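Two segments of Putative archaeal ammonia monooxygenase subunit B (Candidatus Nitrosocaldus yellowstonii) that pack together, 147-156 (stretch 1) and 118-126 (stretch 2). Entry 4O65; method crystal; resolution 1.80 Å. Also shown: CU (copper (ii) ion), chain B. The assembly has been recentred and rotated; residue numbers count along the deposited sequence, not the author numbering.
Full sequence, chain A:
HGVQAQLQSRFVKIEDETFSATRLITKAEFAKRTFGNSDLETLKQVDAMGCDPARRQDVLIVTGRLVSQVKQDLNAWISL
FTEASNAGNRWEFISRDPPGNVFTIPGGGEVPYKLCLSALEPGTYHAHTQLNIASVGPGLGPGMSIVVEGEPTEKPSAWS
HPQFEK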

# COMPACT_ATOMS: atom_id res chain seq x y z
N VAL A 147 3.31 -13.29 -3.14
CA VAL A 147 2.21 -14.31 -3.15
C VAL A 147 1.38 -14.12 -1.88
O VAL A 147 1.93 -14.14 -0.78
CB VAL A 147 2.78 -15.74 -3.18
CG1 VAL A 147 1.66 -16.78 -3.23
CG2 VAL A 147 3.69 -15.91 -4.40
N VAL A 148 0.08 -14.01 -2.06
CA VAL A 148 -0.85 -13.89 -0.91
C VAL A 148 -1.72 -15.15 -0.89
O VAL A 148 -2.38 -15.49 -1.89
CB VAL A 148 -1.74 -12.65 -1.01
CG1 VAL A 148 -2.64 -12.56 0.25
CG2 VAL A 148 -0.90 -11.35 -1.19
N GLU A 149 -1.73 -15.84 0.25
CA GLU A 149 -2.58 -17.03 0.39
C GLU A 149 -3.71 -16.78 1.36
O GLU A 149 -3.67 -15.87 2.19
CB GLU A 149 -1.76 -18.20 0.91
CG GLU A 149 -0.58 -18.51 0.02
CD GLU A 149 0.18 -19.71 0.52
OE1 GLU A 149 0.87 -19.62 1.56
OE2 GLU A 149 0.07 -20.76 -0.12
N GLY A 150 -4.73 -17.62 1.29
CA GLY A 150 -5.77 -17.53 2.32
C GLY A 150 -7.13 -17.11 1.81
O GLY A 150 -7.31 -16.79 0.62
N GLU A 151 -8.10 -17.11 2.72
CA GLU A 151 -9.47 -16.88 2.26
C GLU A 151 -9.67 -15.44 1.83
O GLU A 151 -9.02 -14.49 2.36
CB GLU A 151 -10.50 -17.33 3.30
CG GLU A 151 -10.52 -16.46 4.51
CD GLU A 151 -11.40 -17.05 5.62
OE1 GLU A 151 -11.83 -18.22 5.54
OE2 GLU A 151 -11.66 -16.31 6.58
N PRO A 152 -10.55 -15.23 0.84
CA PRO A 152 -10.86 -13.87 0.40
C PRO A 152 -11.42 -13.04 1.55
O PRO A 152 -12.19 -13.56 2.36
CB PRO A 152 -11.96 -14.09 -0.68
CG PRO A 152 -11.66 -15.45 -1.17
CD PRO A 152 -11.24 -16.26 0.04
N THR A 153 -11.07 -11.77 1.62
CA THR A 153 -11.59 -10.89 2.67
C THR A 153 -12.90 -10.27 2.12
O THR A 153 -12.93 -9.64 1.04
CB THR A 153 -10.59 -9.78 3.03
OG1 THR A 153 -9.34 -10.41 3.33
CG2 THR A 153 -11.05 -8.94 4.24
N GLU A 154 -13.95 -10.40 2.91
CA GLU A 154 -15.26 -9.85 2.54
C GLU A 154 -15.28 -8.32 2.64
O GLU A 154 -14.49 -7.67 3.37
CB GLU A 154 -16.33 -10.45 3.45
CG GLU A 154 -16.24 -9.86 4.87
CD GLU A 154 -17.09 -10.58 5.93
OE1 GLU A 154 -17.86 -9.89 6.63
OE2 GLU A 154 -17.00 -11.82 6.08
N LYS A 155 -16.13 -7.71 1.83
CA LYS A 155 -16.32 -6.26 1.93
C LYS A 155 -17.79 -6.03 2.32
O LYS A 155 -18.60 -6.88 2.02
CB LYS A 155 -16.06 -5.58 0.58
CG LYS A 155 -14.59 -5.67 0.13
CD LYS A 155 -14.35 -5.07 -1.26
CE LYS A 155 -12.86 -4.91 -1.56
NZ LYS A 155 -12.11 -6.18 -1.38
N PRO A 156 -18.11 -4.90 2.95
CA PRO A 156 -19.50 -4.67 3.29
C PRO A 156 -20.30 -4.47 2.01
O PRO A 156 -19.76 -4.02 0.99
CB PRO A 156 -19.49 -3.37 4.10
CG PRO A 156 -18.07 -3.07 4.37
CD PRO A 156 -17.22 -3.82 3.40
CU CU B . 5.26 -5.66 -12.35
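Stretch 2, residues 118-126: SALEPGTYH

Stretch 2 runs against stretch 1 in the opposite sense, and the two are joined along both strand and loop portions. Residues 123-126 form a strand beside strand 147-149, their axes approaching to 4.8 Å with an angle of 156° between the N-to-C directions, so the pairing is antiparallel with a modest twist. Val147 faces Thr124 as a non-hydrogen-bonded pair, CA to CA 4.4 Å, whereas Val148 and Gly123 form the hydrogen-bonded pair, with Val148 N to Gly123 O at 2.7 Å and Gly123 N to Val148 O at 3.0 Å. Gly123 adopts phi/psi of 157/178, where a CB would be jammed against the preceding carbonyl oxygen and crowded by Tyr125 CZ. Before this strand, residues 120-122 form a loop, which meets the extended segment following Val148. Here Thr153 is fastened to the Leu120 carbonyl twice: its N lies 3.0 Å and its OG1 2.6 Å from Leu120 O, both as hydrogen-bond donors.

Val148 contributes the most buried area of stretch 1. Its CG1 packs 3.7 Å from Ala119 CB, and its CG2 lies 3.6 Å from Tyr125 CE2, meeting the ring obliquely. The same tyrosine braces its own stretch through a hydrogen bond from Tyr125 OH to Glu121 O of 2.6 Å. On the other face of the sheet, Val147 CG2 rests 3.7 Å from Thr124 OG1. Pro122 covers the turn out of the strand, with its CB 3.4 Å from Gly150 O and its CD 4.2 Å from Pro152 CG. Although the CA-to-CB bond of Glu121 points away, its carboxylate comes back to stretch 1: OE1 accepts a weak hydrogen bond from Thr153 N at 3.1 Å, and OE2 forms a salt bridge with Lys155 NZ at 3.3 Å.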

# COMPACT_ATOMS: atom_id res chain seq x y z
N SER A 118 -2.47 -3.75 3.84
CA SER A 118 -3.03 -5.05 4.17
C SER A 118 -3.40 -5.78 2.86
O SER A 118 -4.07 -5.20 1.97
CB SER A 118 -4.32 -4.85 4.97
OG SER A 118 -4.91 -6.12 5.14
N ALA A 119 -2.93 -7.01 2.69
CA ALA A 119 -3.40 -7.83 1.56
C ALA A 119 -4.81 -8.31 1.85
O ALA A 119 -5.07 -8.95 2.89
CB ALA A 119 -2.49 -9.06 1.41
N LEU A 120 -5.73 -8.05 0.91
CA LEU A 120 -7.15 -8.48 1.12
C LEU A 120 -7.54 -9.77 0.41
O LEU A 120 -8.40 -10.56 0.91
CB LEU A 120 -8.09 -7.35 0.67
CG LEU A 120 -7.94 -5.99 1.32
CD1 LEU A 120 -8.95 -5.00 0.73
CD2 LEU A 120 -8.15 -6.11 2.84
N GLU A 121 -6.92 -10.05 -0.74
CA GLU A 121 -7.40 -11.17 -1.56
C GLU A 121 -6.24 -12.01 -2.04
O GLU A 121 -5.12 -11.46 -2.32
CB GLU A 121 -8.24 -10.63 -2.77
CG GLU A 121 -9.24 -9.55 -2.37
CD GLU A 121 -10.37 -10.07 -1.47
OE1 GLU A 121 -10.57 -11.29 -1.42
OE2 GLU A 121 -11.06 -9.24 -0.83
N PRO A 122 -6.46 -13.33 -2.12
CA PRO A 122 -5.39 -14.23 -2.49
C PRO A 122 -4.97 -14.01 -3.96
O PRO A 122 -5.79 -13.56 -4.79
CB PRO A 122 -6.00 -15.62 -2.26
CG PRO A 122 -7.41 -15.42 -2.59
CD PRO A 122 -7.73 -14.08 -1.94
N GLY A 123 -3.70 -14.28 -4.24
CA GLY A 123 -3.20 -14.18 -5.59
C GLY A 123 -1.70 -13.96 -5.60
O GLY A 123 -1.06 -13.85 -4.55
N THR A 124 -1.17 -13.89 -6.81
CA THR A 124 0.26 -13.65 -7.00
C THR A 124 0.33 -12.31 -7.68
O THR A 124 -0.29 -12.10 -8.72
CB THR A 124 0.92 -14.76 -7.85
OG1 THR A 124 1.06 -15.93 -7.05
CG2 THR A 124 2.32 -14.30 -8.31
N TYR A 125 1.03 -11.36 -7.05
CA TYR A 125 0.98 -9.96 -7.49
C TYR A 125 2.39 -9.50 -7.85
O TYR A 125 3.34 -9.82 -7.16
CB TYR A 125 0.46 -9.02 -6.36
CG TYR A 125 -0.94 -9.37 -5.88
CD1 TYR A 125 -2.06 -8.82 -6.53
CD2 TYR A 125 -1.14 -10.23 -4.79
CE1 TYR A 125 -3.35 -9.12 -6.11
CE2 TYR A 125 -2.44 -10.56 -4.40
CZ TYR A 125 -3.52 -10.00 -5.04
OH TYR A 125 -4.82 -10.30 -4.68
N HIS A 126 2.53 -8.76 -8.95
CA HIS A 126 3.81 -8.14 -9.21
C HIS A 126 3.60 -6.70 -8.80
O HIS A 126 2.86 -5.95 -9.44
CB HIS A 126 4.20 -8.27 -10.69
CG HIS A 126 5.69 -8.13 -10.91
ND1 HIS A 126 6.26 -7.06 -11.56
CD2 HIS A 126 6.76 -8.96 -10.51
CE1 HIS A 126 7.61 -7.23 -11.58
NE2 HIS A 126 7.91 -8.37 -10.92
O HOH W 1 3.78 -5.40 -13.79